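Local structure of ulvan Lyase-PL25 (Pseudoalteromonas sp. PLSV, 5UAM) at residues A[401-409]-A[442-450]; A[47-55]-A[67-76]. The protein cleaves ulvan, the sulfated, uronic acid-containing polysaccharide of green seaweed cell walls, as a lyase of polysaccharide lyase family 25. All blocks are in the same frame, centred on the assembly; numbering follows the deposited sequence. Where two conformers were deposited one is given.

Contact 1. Residues A[401-409]-A[442-450]; sequences EDKTVLRKD and YLVGEEGAV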
ATOM      1  N   GLU A 401     -14.110 -13.682 -14.213  1.00 20.65           N
ATOM      2  CA  GLU A 401     -12.942 -14.341 -13.646  1.00 19.50           C
ATOM      3  C   GLU A 401     -12.235 -15.169 -14.717  1.00 21.29           C
ATOM      4  O   GLU A 401     -12.880 -15.882 -15.496  1.00 25.10           O
ATOM      5  CB  GLU A 401     -13.364 -15.229 -12.475  1.00 21.43           C
ATOM      6  CG  GLU A 401     -12.199 -15.772 -11.653  1.00 22.64           C
ATOM      7  CD  GLU A 401     -12.649 -16.533 -10.419  1.00 25.39           C
ATOM      8  OE1 GLU A 401     -13.679 -17.233 -10.500  1.00 28.20           O
ATOM      9  OE2 GLU A 401     -11.963 -16.451  -9.373  1.00 21.99           O
ATOM     10  N   ASP A 402     -10.914 -15.054 -14.765  1.00 21.77           N
ATOM     11  CA  ASP A 402     -10.067 -15.859 -15.639  1.00 24.06           C
ATOM     12  C   ASP A 402      -9.218 -16.788 -14.766  1.00 25.26           C
ATOM     13  O   ASP A 402      -9.794 -17.514 -13.949  1.00 32.09           O
ATOM     14  CB  ASP A 402      -9.299 -14.948 -16.595  1.00 28.85           C
ATOM     15  CG  ASP A 402      -8.615 -15.724 -17.711  1.00 43.94           C
ATOM     16  OD1 ASP A 402      -8.984 -16.897 -17.931  1.00 56.43           O
ATOM     17  OD2 ASP A 402      -7.707 -15.166 -18.363  1.00 55.69           O
ATOM     18  N   LYS A 403      -7.901 -16.810 -14.899  1.00 24.19           N
ATOM     19  CA  LYS A 403      -7.104 -17.838 -14.250  1.00 25.77           C
ATOM     20  C   LYS A 403      -6.977 -17.582 -12.751  1.00 20.24           C
ATOM     21  O   LYS A 403      -6.820 -16.442 -12.301  1.00 19.09           O
ATOM     22  CB  LYS A 403      -5.707 -17.906 -14.873  1.00 29.55           C
ATOM     23  CG  LYS A 403      -5.678 -18.272 -16.352  1.00 44.64           C
ATOM     24  CD  LYS A 403      -4.309 -18.832 -16.748  1.00 53.23           C
ATOM     25  CE  LYS A 403      -4.188 -19.085 -18.250  1.00 55.68           C
ATOM     26  NZ  LYS A 403      -3.502 -17.958 -18.950  1.00 60.19           N
ATOM     27  N   THR A 404      -7.026 -18.662 -11.980  1.00 19.74           N
ATOM     28  CA  THR A 404      -6.622 -18.641 -10.582  1.00 19.85           C
ATOM     29  C   THR A 404      -5.121 -18.902 -10.496  1.00 20.07           C
ATOM     30  O   THR A 404      -4.622 -19.878 -11.054  1.00 23.84           O
ATOM     31  CB  THR A 404      -7.393 -19.698  -9.782  1.00 23.02           C
ATOM     32  OG1 THR A 404      -8.788 -19.343  -9.732  1.00 24.51           O
ATOM     33  CG2 THR A 404      -6.863 -19.802  -8.357  1.00 23.86           C
ATOM     34  N   VAL A 405      -4.411 -18.026  -9.782  1.00 17.84           N
ATOM     35  CA  VAL A 405      -2.963 -18.092  -9.671  0.50 18.24           C
ATOM     36  C   VAL A 405      -2.538 -18.795  -8.383  1.00 15.97           C
ATOM     37  O   VAL A 405      -1.463 -19.394  -8.314  1.00 19.81           O
ATOM     38  CB  VAL A 405      -2.416 -16.651  -9.721  0.50 26.31           C
ATOM     39  CG1 VAL A 405      -0.937 -16.617  -9.526  0.50 28.04           C
ATOM     40  CG2 VAL A 405      -2.791 -15.992 -11.050  0.50 31.49           C
ATOM     41  N   LEU A 406      -3.363 -18.702  -7.346  1.00 16.78           N
ATOM     42  CA  LEU A 406      -3.055 -19.360  -6.084  1.00 16.72           C
ATOM     43  C   LEU A 406      -4.353 -19.584  -5.329  1.00 14.57           C
ATOM     44  O   LEU A 406      -5.219 -18.707  -5.310  1.00 16.15           O
ATOM     45  CB  LEU A 406      -2.091 -18.505  -5.231  1.00 16.70           C
ATOM     46  CG  LEU A 406      -1.336 -19.248  -4.141  1.00 17.33           C
ATOM     47  CD1 LEU A 406      -0.336 -20.203  -4.728  1.00 19.63           C
ATOM     48  CD2 LEU A 406      -0.642 -18.255  -3.227  1.00 18.91           C
ATOM     49  N   ARG A 407      -4.504 -20.773  -4.744  1.00 17.73           N
ATOM     50  CA  ARG A 407      -5.692 -21.068  -3.962  1.00 16.77           C
ATOM     51  C   ARG A 407      -5.268 -21.968  -2.818  1.00 15.91           C
ATOM     52  O   ARG A 407      -4.564 -22.950  -3.050  1.00 20.98           O
ATOM     53  CB  ARG A 407      -6.744 -21.764  -4.830  1.00 20.13           C
ATOM     54  CG  ARG A 407      -8.073 -21.913  -4.132  1.00 23.13           C
ATOM     55  CD  ARG A 407      -9.160 -22.478  -5.047  1.00 30.31           C
ATOM     56  NE  ARG A 407     -10.405 -22.625  -4.296  1.00 29.19           N
ATOM     57  CZ  ARG A 407     -11.583 -22.126  -4.649  1.00 31.99           C
ATOM     58  NH1 ARG A 407     -12.622 -22.326  -3.852  1.00 36.17           N
ATOM     59  NH2 ARG A 407     -11.744 -21.457  -5.791  1.00 32.70           N
ATOM     60  N   LYS A 408      -5.644 -21.603  -1.594  1.00 15.70           N
ATOM     61  CA  LYS A 408      -5.255 -22.399  -0.428  1.00 17.23           C
ATOM     62  C   LYS A 408      -6.444 -22.614   0.497  1.00 18.79           C
ATOM     63  O   LYS A 408      -7.095 -21.664   0.925  1.00 17.84           O
ATOM     64  CB  LYS A 408      -4.106 -21.738   0.333  1.00 17.55           C
ATOM     65  CG  LYS A 408      -2.846 -21.534  -0.500  1.00 18.06           C
ATOM     66  CD  LYS A 408      -2.131 -22.841  -0.719  1.00 20.56           C
ATOM     67  CE  LYS A 408      -0.896 -22.642  -1.556  1.00 21.09           C
ATOM     68  NZ  LYS A 408      -0.215 -23.939  -1.816  1.00 26.16           N
ATOM     69  N   ASP A 409      -6.689 -23.863   0.850  1.00 18.24           N
ATOM     70  CA  ASP A 409      -7.731 -24.173   1.812  1.00 19.00           C
ATOM     71  C   ASP A 409      -7.351 -23.641   3.191  1.00 19.52           C
ATOM     72  O   ASP A 409      -6.173 -23.609   3.573  1.00 19.22           O
ATOM     73  CB  ASP A 409      -7.919 -25.691   1.924  1.00 21.09           C
ATOM     74  CG  ASP A 409      -8.088 -26.369   0.581  1.00 25.34           C
ATOM     75  OD1 ASP A 409      -9.026 -26.027  -0.167  1.00 28.40           O
ATOM     76  OD2 ASP A 409      -7.301 -27.281   0.270  1.00 24.77           O
ATOM     77  N   TYR A 442       4.656 -16.104  -0.985  1.00 12.74           N
ATOM     78  CA  TYR A 442       4.652 -16.544  -2.367  1.00 12.46           C
ATOM     79  C   TYR A 442       4.847 -15.366  -3.306  1.00 14.29           C
ATOM     80  O   TYR A 442       4.265 -14.301  -3.106  1.00 13.42           O
ATOM     81  CB  TYR A 442       3.339 -17.212  -2.745  1.00 12.91           C
ATOM     82  CG  TYR A 442       2.949 -18.426  -1.912  1.00 13.71           C
ATOM     83  CD1 TYR A 442       2.518 -18.288  -0.602  1.00 15.45           C
ATOM     84  CD2 TYR A 442       3.009 -19.708  -2.445  1.00 15.30           C
ATOM     85  CE1 TYR A 442       2.136 -19.404   0.154  1.00 15.54           C
ATOM     86  CE2 TYR A 442       2.625 -20.826  -1.696  1.00 16.41           C
ATOM     87  CZ  TYR A 442       2.210 -20.664  -0.392  1.00 16.74           C
ATOM     88  OH  TYR A 442       1.848 -21.773   0.346  1.00 18.18           O
ATOM     89  N   LEU A 443       5.606 -15.591  -4.367  1.00 13.94           N
ATOM     90  CA  LEU A 443       5.729 -14.644  -5.476  1.00 13.78           C
ATOM     91  C   LEU A 443       4.999 -15.262  -6.658  1.00 14.24           C
ATOM     92  O   LEU A 443       5.344 -16.368  -7.096  1.00 14.75           O
ATOM     93  CB  LEU A 443       7.206 -14.420  -5.804  1.00 14.26           C
ATOM     94  CG  LEU A 443       7.553 -13.578  -7.033  1.00 13.72           C
ATOM     95  CD1 LEU A 443       6.980 -12.180  -6.879  1.00 15.14           C
ATOM     96  CD2 LEU A 443       9.056 -13.546  -7.260  1.00 15.03           C
ATOM     97  N   VAL A 444       3.976 -14.580  -7.172  1.00 14.26           N
ATOM     98  CA  VAL A 444       3.122 -15.151  -8.203  1.00 13.84           C
ATOM     99  C   VAL A 444       3.155 -14.312  -9.469  1.00 17.22           C
ATOM    100  O   VAL A 444       3.365 -13.094  -9.438  1.00 15.60           O
ATOM    101  CB  VAL A 444       1.660 -15.377  -7.768  1.00 15.54           C
ATOM    102  CG1 VAL A 444       1.607 -16.292  -6.563  1.00 17.00           C
ATOM    103  CG2 VAL A 444       0.953 -14.057  -7.489  1.00 16.83           C
ATOM    104  N   GLY A 445       2.911 -14.989 -10.586  1.00 19.03           N
ATOM    105  CA  GLY A 445       2.795 -14.337 -11.882  1.00 20.23           C
ATOM    106  C   GLY A 445       1.486 -14.598 -12.597  1.00 31.10           C
ATOM    107  O   GLY A 445       0.411 -14.670 -11.983  1.00 31.02           O
ATOM    108  N   GLU A 446       1.550 -14.717 -13.924  1.00 23.31           N
ATOM    109  CA  GLU A 446       0.330 -14.891 -14.702  1.00 24.44           C
ATOM    110  C   GLU A 446      -0.368 -16.194 -14.378  1.00 33.16           C
ATOM    111  O   GLU A 446      -1.602 -16.284 -14.483  1.00 31.69           O
ATOM    112  CB  GLU A 446       0.651 -14.886 -16.201  1.00 29.76           C
ATOM    113  CG  GLU A 446       0.871 -13.520 -16.785  1.00 29.99           C
ATOM    114  CD  GLU A 446      -0.391 -12.670 -16.796  1.00 26.68           C
ATOM    115  OE1 GLU A 446      -1.504 -13.231 -16.873  1.00 34.90           O
ATOM    116  OE2 GLU A 446      -0.259 -11.433 -16.745  1.00 28.33           O
ATOM    117  N   GLU A 447       0.396 -17.225 -14.047  1.00 25.66           N
ATOM    118  CA  GLU A 447      -0.134 -18.577 -13.946  1.00 26.82           C
ATOM    119  C   GLU A 447      -0.022 -19.161 -12.552  1.00 24.25           C
ATOM    120  O   GLU A 447      -0.879 -19.965 -12.162  1.00 31.01           O
ATOM    121  CB  GLU A 447       0.614 -19.530 -14.898  1.00 35.48           C
ATOM    122  CG  GLU A 447       0.822 -19.015 -16.318  1.00 46.09           C
ATOM    123  CD  GLU A 447      -0.440 -19.043 -17.146  1.00 51.93           C
ATOM    124  OE1 GLU A 447      -0.547 -18.228 -18.088  1.00 61.11           O
ATOM    125  OE2 GLU A 447      -1.324 -19.880 -16.863  1.00 57.87           O
ATOM    126  N   GLY A 448       1.017 -18.806 -11.809  1.00 20.49           N
ATOM    127  CA  GLY A 448       1.203 -19.381 -10.497  1.00 18.84           C
ATOM    128  C   GLY A 448       2.476 -18.899  -9.850  1.00 16.96           C
ATOM    129  O   GLY A 448       3.033 -17.858 -10.204  1.00 17.41           O
ATOM    130  N   ALA A 449       2.928 -19.666  -8.870  1.00 16.70           N
ATOM    131  CA  ALA A 449       4.019 -19.247  -8.016  1.00 16.12           C
ATOM    132  C   ALA A 449       5.367 -19.523  -8.661  1.00 14.61           C
ATOM    133  O   ALA A 449       5.550 -20.492  -9.410  1.00 18.84           O
ATOM    134  CB  ALA A 449       3.938 -20.002  -6.685  1.00 20.27           C
ATOM    135  N   VAL A 450       6.322 -18.656  -8.328  1.00 15.44           N
ATOM    136  CA  VAL A 450       7.731 -18.868  -8.646  1.00 16.51           C
ATOM    137  C   VAL A 450       8.284 -19.788  -7.566  1.00 14.80           C
ATOM    138  O   VAL A 450       8.420 -19.383  -6.411  1.00 16.51           O
ATOM    139  CB  VAL A 450       8.498 -17.545  -8.662  1.00 16.00           C
ATOM    140  CG1 VAL A 450       9.976 -17.796  -8.963  1.00 19.21           C
ATOM    141  CG2 VAL A 450       7.910 -16.578  -9.661  1.00 17.17           C
TER
HETATM  142  O   HOH W   1      -3.263 -20.564 -13.619  1.00 42.07           O
HETATM  143  O   HOH W   2       0.733 -21.403  -7.998  1.00 33.86           O
HETATM  144  O   HOH W   3       2.279 -24.497  -0.096  1.00 29.15           O

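Contact 2. Residues A[47-55]-A[67-76]; sequences IHKNGITYV and ASYNHQTGQW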
ATOM      1  N   ILE A  47      10.215  -5.130  -6.393  1.00 12.34           N
ATOM      2  CA  ILE A  47      10.694  -4.369  -7.544  1.00 11.47           C
ATOM      3  C   ILE A  47      11.475  -5.315  -8.436  1.00 12.50           C
ATOM      4  O   ILE A  47      12.318  -6.077  -7.951  1.00 12.35           O
ATOM      5  CB  ILE A  47      11.626  -3.216  -7.123  1.00 12.25           C
ATOM      6  CG1 ILE A  47      10.895  -2.276  -6.164  1.00 12.59           C
ATOM      7  CG2 ILE A  47      12.169  -2.506  -8.354  1.00 14.91           C
ATOM      8  CD1 ILE A  47      11.759  -1.142  -5.627  1.00 13.44           C
ATOM      9  N   HIS A  48      11.218  -5.256  -9.738  1.00 12.26           N
ATOM     10  CA  HIS A  48      12.006  -6.005 -10.708  1.00 12.27           C
ATOM     11  C   HIS A  48      13.020  -5.080 -11.366  1.00 14.17           C
ATOM     12  O   HIS A  48      12.666  -3.999 -11.842  1.00 15.70           O
ATOM     13  CB  HIS A  48      11.118  -6.610 -11.783  1.00 13.94           C
ATOM     14  CG  HIS A  48      11.871  -7.441 -12.765  1.00 15.49           C
ATOM     15  ND1 HIS A  48      12.204  -8.753 -12.512  1.00 16.23           N
ATOM     16  CD2 HIS A  48      12.412  -7.136 -13.968  1.00 17.71           C
ATOM     17  CE1 HIS A  48      12.892  -9.229 -13.540  1.00 16.01           C
ATOM     18  NE2 HIS A  48      13.026  -8.268 -14.437  1.00 18.19           N
ATOM     19  N   LYS A  49      14.271  -5.523 -11.454  1.00 13.79           N
ATOM     20  CA  LYS A  49      15.276  -4.757 -12.179  1.00 15.15           C
ATOM     21  C   LYS A  49      16.319  -5.713 -12.736  1.00 14.91           C
ATOM     22  O   LYS A  49      16.846  -6.556 -12.003  1.00 15.06           O
ATOM     23  CB  LYS A  49      15.961  -3.733 -11.275  1.00 16.59           C
ATOM     24  CG  LYS A  49      17.035  -2.939 -12.007  1.00 20.44           C
ATOM     25  CD  LYS A  49      17.630  -1.858 -11.144  1.00 25.98           C
ATOM     26  CE  LYS A  49      16.752  -0.630 -11.096  1.00 23.36           C
ATOM     27  NZ  LYS A  49      16.814   0.173 -12.354  1.00 22.72           N
ATOM     28  N   ASN A  50      16.603  -5.588 -14.030  1.00 16.16           N
ATOM     29  CA  ASN A  50      17.713  -6.302 -14.673  1.00 16.29           C
ATOM     30  C   ASN A  50      17.637  -7.801 -14.444  1.00 16.99           C
ATOM     31  O   ASN A  50      18.642  -8.447 -14.172  1.00 18.95           O
ATOM     32  CB  ASN A  50      19.067  -5.776 -14.206  1.00 17.97           C
ATOM     33  CG  ASN A  50      20.225  -6.278 -15.069  1.00 20.60           C
ATOM     34  OD1 ASN A  50      20.115  -6.397 -16.290  1.00 23.02           O
ATOM     35  ND2 ASN A  50      21.350  -6.569 -14.422  1.00 21.85           N
ATOM     36  N   GLY A  51      16.436  -8.364 -14.528  1.00 16.34           N
ATOM     37  CA  GLY A  51      16.284  -9.800 -14.435  1.00 15.62           C
ATOM     38  C   GLY A  51      16.176 -10.348 -13.038  1.00 15.48           C
ATOM     39  O   GLY A  51      16.084 -11.579 -12.884  1.00 17.21           O
ATOM     40  N   ILE A  52      16.197  -9.490 -12.018  1.00 14.60           N
ATOM     41  CA  ILE A  52      16.098  -9.900 -10.625  1.00 14.29           C
ATOM     42  C   ILE A  52      14.828  -9.287 -10.060  1.00 13.98           C
ATOM     43  O   ILE A  52      14.581  -8.089 -10.237  1.00 14.29           O
ATOM     44  CB  ILE A  52      17.299  -9.402  -9.799  1.00 15.14           C
ATOM     45  CG1 ILE A  52      18.637  -9.745 -10.471  1.00 21.61           C
ATOM     46  CG2 ILE A  52      17.193  -9.911  -8.366  1.00 16.46           C
ATOM     47  CD1 ILE A  52      18.945 -11.190 -10.551  1.00 26.94           C
ATOM     48  N   THR A  53      14.032 -10.092  -9.366  1.00 13.40           N
ATOM     49  CA  THR A  53      12.886  -9.578  -8.621  1.00 12.72           C
ATOM     50  C   THR A  53      13.229  -9.567  -7.138  1.00 13.93           C
ATOM     51  O   THR A  53      13.525 -10.615  -6.557  1.00 13.37           O
ATOM     52  CB  THR A  53      11.600 -10.364  -8.887  1.00 13.72           C
ATOM     53  OG1 THR A  53      11.298 -10.322 -10.279  1.00 14.41           O
ATOM     54  CG2 THR A  53      10.412  -9.751  -8.143  1.00 13.34           C
ATOM     55  N   TYR A  54      13.213  -8.377  -6.546  1.00 12.03           N
ATOM     56  CA  TYR A  54      13.433  -8.176  -5.129  1.00 11.65           C
ATOM     57  C   TYR A  54      12.089  -8.120  -4.434  1.00 13.21           C
ATOM     58  O   TYR A  54      11.165  -7.481  -4.928  1.00 13.16           O
ATOM     59  CB  TYR A  54      14.178  -6.861  -4.896  1.00 12.26           C
ATOM     60  CG  TYR A  54      15.497  -6.805  -5.628  1.00 11.77           C
ATOM     61  CD1 TYR A  54      15.568  -6.299  -6.922  1.00 13.02           C
ATOM     62  CD2 TYR A  54      16.666  -7.286  -5.049  1.00 12.54           C
ATOM     63  CE1 TYR A  54      16.781  -6.247  -7.613  1.00 13.04           C
ATOM     64  CE2 TYR A  54      17.880  -7.250  -5.731  1.00 13.70           C
ATOM     65  CZ  TYR A  54      17.925  -6.735  -7.013  1.00 14.02           C
ATOM     66  OH  TYR A  54      19.101  -6.700  -7.713  1.00 16.18           O
ATOM     67  N   VAL A  55      11.981  -8.775  -3.284  1.00 12.38           N
ATOM     68  CA  VAL A  55      10.716  -8.887  -2.567  1.00 11.93           C
ATOM     69  C   VAL A  55      10.948  -8.620  -1.088  1.00 11.75           C
ATOM     70  O   VAL A  55      11.981  -9.017  -0.531  1.00 13.95           O
ATOM     71  CB  VAL A  55      10.074 -10.269  -2.783  1.00 13.72           C
ATOM     72  CG1 VAL A  55       9.794 -10.488  -4.289  1.00 14.64           C
ATOM     73  CG2 VAL A  55      10.948 -11.395  -2.235  1.00 13.19           C
ATOM     74  N   ALA A  67      14.186 -10.756   0.109  1.00 13.27           N
ATOM     75  CA  ALA A  67      14.736 -11.841  -0.683  1.00 12.68           C
ATOM     76  C   ALA A  67      14.793 -11.403  -2.141  1.00 12.72           C
ATOM     77  O   ALA A  67      14.282 -10.347  -2.520  1.00 12.58           O
ATOM     78  CB  ALA A  67      13.873 -13.109  -0.556  1.00 14.79           C
ATOM     79  N   SER A  68      15.443 -12.203  -2.973  1.00 12.84           N
ATOM     80  CA  SER A  68      15.473 -11.915  -4.398  1.00 13.24           C
ATOM     81  C   SER A  68      15.464 -13.202  -5.197  1.00 14.22           C
ATOM     82  O   SER A  68      15.943 -14.242  -4.735  1.00 14.75           O
ATOM     83  CB  SER A  68      16.688 -11.084  -4.770  1.00 13.74           C
ATOM     84  OG  SER A  68      17.890 -11.804  -4.634  1.00 16.64           O
ATOM     85  N   TYR A  69      14.932 -13.094  -6.417  1.00 14.02           N
ATOM     86  CA  TYR A  69      14.889 -14.191  -7.375  1.00 13.23           C
ATOM     87  C   TYR A  69      15.553 -13.752  -8.669  1.00 14.16           C
ATOM     88  O   TYR A  69      15.178 -12.725  -9.243  1.00 14.80           O
ATOM     89  CB  TYR A  69      13.452 -14.626  -7.646  1.00 15.67           C
ATOM     90  CG  TYR A  69      13.356 -15.819  -8.571  1.00 15.23           C
ATOM     91  CD1 TYR A  69      13.798 -17.066  -8.174  1.00 15.82           C
ATOM     92  CD2 TYR A  69      12.866 -15.687  -9.859  1.00 16.21           C
ATOM     93  CE1 TYR A  69      13.719 -18.155  -9.016  1.00 16.54           C
ATOM     94  CE2 TYR A  69      12.775 -16.771 -10.709  1.00 16.45           C
ATOM     95  CZ  TYR A  69      13.197 -18.002 -10.278  1.00 17.69           C
ATOM     96  OH  TYR A  69      13.125 -19.114 -11.099  1.00 20.18           O
ATOM     97  N   ASN A  70      16.513 -14.535  -9.126  1.00 14.68           N
ATOM     98  CA  ASN A  70      17.195 -14.310 -10.397  1.00 14.84           C
ATOM     99  C   ASN A  70      16.493 -15.165 -11.441  1.00 17.50           C
ATOM    100  O   ASN A  70      16.559 -16.399 -11.395  1.00 17.95           O
ATOM    101  CB  ASN A  70      18.659 -14.719 -10.255  1.00 18.61           C
ATOM    102  CG  ASN A  70      19.466 -14.461 -11.499  1.00 21.54           C
ATOM    103  OD1 ASN A  70      19.019 -14.718 -12.614  1.00 21.01           O
ATOM    104  ND2 ASN A  70      20.670 -13.933 -11.314  1.00 24.50           N
ATOM    105  N   HIS A  71      15.810 -14.506 -12.378  1.00 17.01           N
ATOM    106  CA  HIS A  71      15.003 -15.235 -13.353  1.00 16.71           C
ATOM    107  C   HIS A  71      15.848 -16.012 -14.349  1.00 18.40           C
ATOM    108  O   HIS A  71      15.368 -17.014 -14.895  1.00 23.02           O
ATOM    109  CB  HIS A  71      14.058 -14.263 -14.061  1.00 16.45           C
ATOM    110  CG  HIS A  71      13.003 -13.702 -13.158  1.00 16.17           C
ATOM    111  ND1 HIS A  71      11.735 -14.238 -13.086  1.00 17.96           N
ATOM    112  CD2 HIS A  71      13.036 -12.693 -12.254  1.00 15.86           C
ATOM    113  CE1 HIS A  71      11.022 -13.560 -12.201  1.00 18.18           C
ATOM    114  NE2 HIS A  71      11.790 -12.621 -11.678  1.00 16.12           N
ATOM    115  N   GLN A  72      17.079 -15.573 -14.622  1.00 18.95           N
ATOM    116  CA  GLN A  72      17.919 -16.289 -15.577  1.00 19.72           C
ATOM    117  C   GLN A  72      18.506 -17.561 -14.983  1.00 22.95           C
ATOM    118  O   GLN A  72      18.575 -18.586 -15.662  1.00 24.67           O
ATOM    119  CB  GLN A  72      19.044 -15.384 -16.091  1.00 21.37           C
ATOM    120  CG  GLN A  72      19.955 -16.059 -17.135  1.00 26.75           C
ATOM    121  CD  GLN A  72      21.017 -15.127 -17.705  1.00 33.79           C
ATOM    122  OE1 GLN A  72      21.197 -14.002 -17.232  1.00 41.35           O
ATOM    123  NE2 GLN A  72      21.728 -15.597 -18.730  1.00 34.85           N
ATOM    124  N   THR A  73      18.941 -17.515 -13.719  1.00 20.75           N
ATOM    125  CA  THR A  73      19.580 -18.675 -13.111  1.00 19.34           C
ATOM    126  C   THR A  73      18.609 -19.522 -12.307  1.00 20.23           C
ATOM    127  O   THR A  73      18.933 -20.672 -11.989  1.00 23.09           O
ATOM    128  CB  THR A  73      20.707 -18.226 -12.172  1.00 22.31           C
ATOM    129  OG1 THR A  73      20.142 -17.485 -11.090  1.00 21.67           O
ATOM    130  CG2 THR A  73      21.728 -17.344 -12.909  1.00 24.57           C
ATOM    131  N   GLY A  74      17.440 -18.991 -11.971  1.00 20.40           N
ATOM    132  CA  GLY A  74      16.498 -19.701 -11.141  1.00 19.63           C
ATOM    133  C   GLY A  74      16.836 -19.709  -9.671  1.00 22.37           C
ATOM    134  O   GLY A  74      16.236 -20.491  -8.927  1.00 26.27           O
ATOM    135  N   GLN A  75      17.771 -18.875  -9.227  1.00 19.25           N
ATOM    136  CA  GLN A  75      18.295 -18.926  -7.869  1.00 21.53           C
ATOM    137  C   GLN A  75      17.628 -17.861  -7.010  1.00 19.15           C
ATOM    138  O   GLN A  75      17.500 -16.701  -7.422  1.00 18.67           O
ATOM    139  CB  GLN A  75      19.808 -18.681  -7.846  1.00 24.38           C
ATOM    140  N   TRP A  76      17.225 -18.264  -5.809  1.00 17.49           N
ATOM    141  CA  TRP A  76      16.791 -17.361  -4.764  1.00 15.08           C
ATOM    142  C   TRP A  76      17.942 -17.017  -3.827  1.00 15.64           C
ATOM    143  O   TRP A  76      18.800 -17.853  -3.521  1.00 18.56           O
ATOM    144  CB  TRP A  76      15.698 -18.024  -3.914  1.00 17.07           C
ATOM    145  CG  TRP A  76      14.364 -18.135  -4.569  1.00 14.85           C
ATOM    146  CD1 TRP A  76      13.892 -19.175  -5.324  1.00 16.08           C
ATOM    147  CD2 TRP A  76      13.312 -17.169  -4.505  1.00 15.58           C
ATOM    148  NE1 TRP A  76      12.612 -18.895  -5.739  1.00 17.08           N
ATOM    149  CE2 TRP A  76      12.233 -17.678  -5.247  1.00 15.78           C
ATOM    150  CE3 TRP A  76      13.178 -15.908  -3.892  1.00 12.88           C
ATOM    151  CZ2 TRP A  76      11.022 -16.965  -5.393  1.00 15.44           C
ATOM    152  CZ3 TRP A  76      11.986 -15.221  -4.032  1.00 14.88           C
ATOM    153  CH2 TRP A  76      10.927 -15.756  -4.780  1.00 15.12           C
TER
HETATM  154  O   HOH W   4      17.889 -12.678 -14.691  1.00 27.20           O

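Contact 1. Residues A[401-409]-A[442-450]
Leu406 and Tyr442 meet where two neighbouring blades of the beta-propeller pack, the outermost strand of one blade, 400-408, lying against strand 439-444 of the next and its following turn. The two side chains cross at about a right angle: Leu406 lays CD2 over one face of the Tyr442 ring, 4.0 Å from its centroid, a CH-pi contact displaced toward the rim. Its CG stands anti to the backbone N (chi1 -160°), directing the branch toward the ring, where CD1 only grazes the rim. Lys408 approaches the phenol end from the opposite direction, its CE 3.4 Å from Tyr442 OH, and a water joins Lys408 NZ to that hydroxyl, which also bonds Glu432. A leucine in place of Tyr442 would probably leave Leu406 CD2 without its aromatic face and Glu432 without its hydroxyl partner. A classic beta bulge sets Val405 and Leu406 both opposite Leu387; in the conformer given, Val405 CG1 packs against Val444. No direct backbone hydrogen bond links the segments; waters bridge Thr404 O to Glu447 O and Val405 O to Ala449 N. Lys403 NZ reaches the syn side of Glu447 OE1 in a 3.1 Å salt bridge, 17° out of the carboxylate plane.

Contact 2. Residues A[47-55]-A[67-76]
Ala67 and Val55, in the antiparallel ladder of strands 52-58 and 64-70, form a hydrogen-bonded pair whose N and O atoms bond reciprocally while Val55 CG2 rests 3.8 Å from Ala67 CB. Ser68 faces Tyr54 in a non-hydrogen-bonded pair; its CB lies near both Tyr54 CD2 and Ile52 CG2, and that Ile52 methyl sits over one face of the Tyr54 ring. Tyr69 pairs with Thr53 through two backbone bonds of 2.9 Å, and its CD2 lies over the centre of the His71 ring. At Asn70 the amide group takes Ile52 CD1 against it, 3.3 Å from ND2, while OD1 receives Thr73 N in an Asx motif, from above the carbonyl plane. His71 leaves the ladder, yet its N still donates almost straight to Gly51 O (168° at the hydrogen). With CG beside its own backbone N (chi1 -67°), the imidazole swings back across the hairpin so that NE2 lies 2.7 Å from Thr53 OG1. That hydroxyl also bonds His48 ND1 at 2.9 Å, tying His48 of the first strand to His71 in the turn after the third. Beyond the G1 bulge at Gly74 and Gln75, Trp76 brings its ring edge to Val55 CG2. The four strands 46-49, 52-58, 64-70 and 75-81 form one propeller blade, with Ile47 and Tyr54 packed on strand 103-106 and Thr53 and Trp76 on Leu443 of strand 439-444.

Contact 2 comes first along the chain and closes before contact 1 opens, yet their centres are about 18 Å apart, as a circular propeller brings late blades beside early ones. Contact 2 is internal to a single blade, whereas contact 1 joins two blades; strand 439-444 belongs to the sheet completed by the early strand 30-33, a mixing of early and late strands consistent with the ring closure seen in propellers. The 442-450 segment is the meeting point: Leu443 CD2 packs 3.8 Å from Trp76 CH2, and Val450 CG1 lies 3.5 Å from Tyr69 CE2. Three consecutive blades are thus joined through one strand and its turn, away from the catalytic and zinc sites.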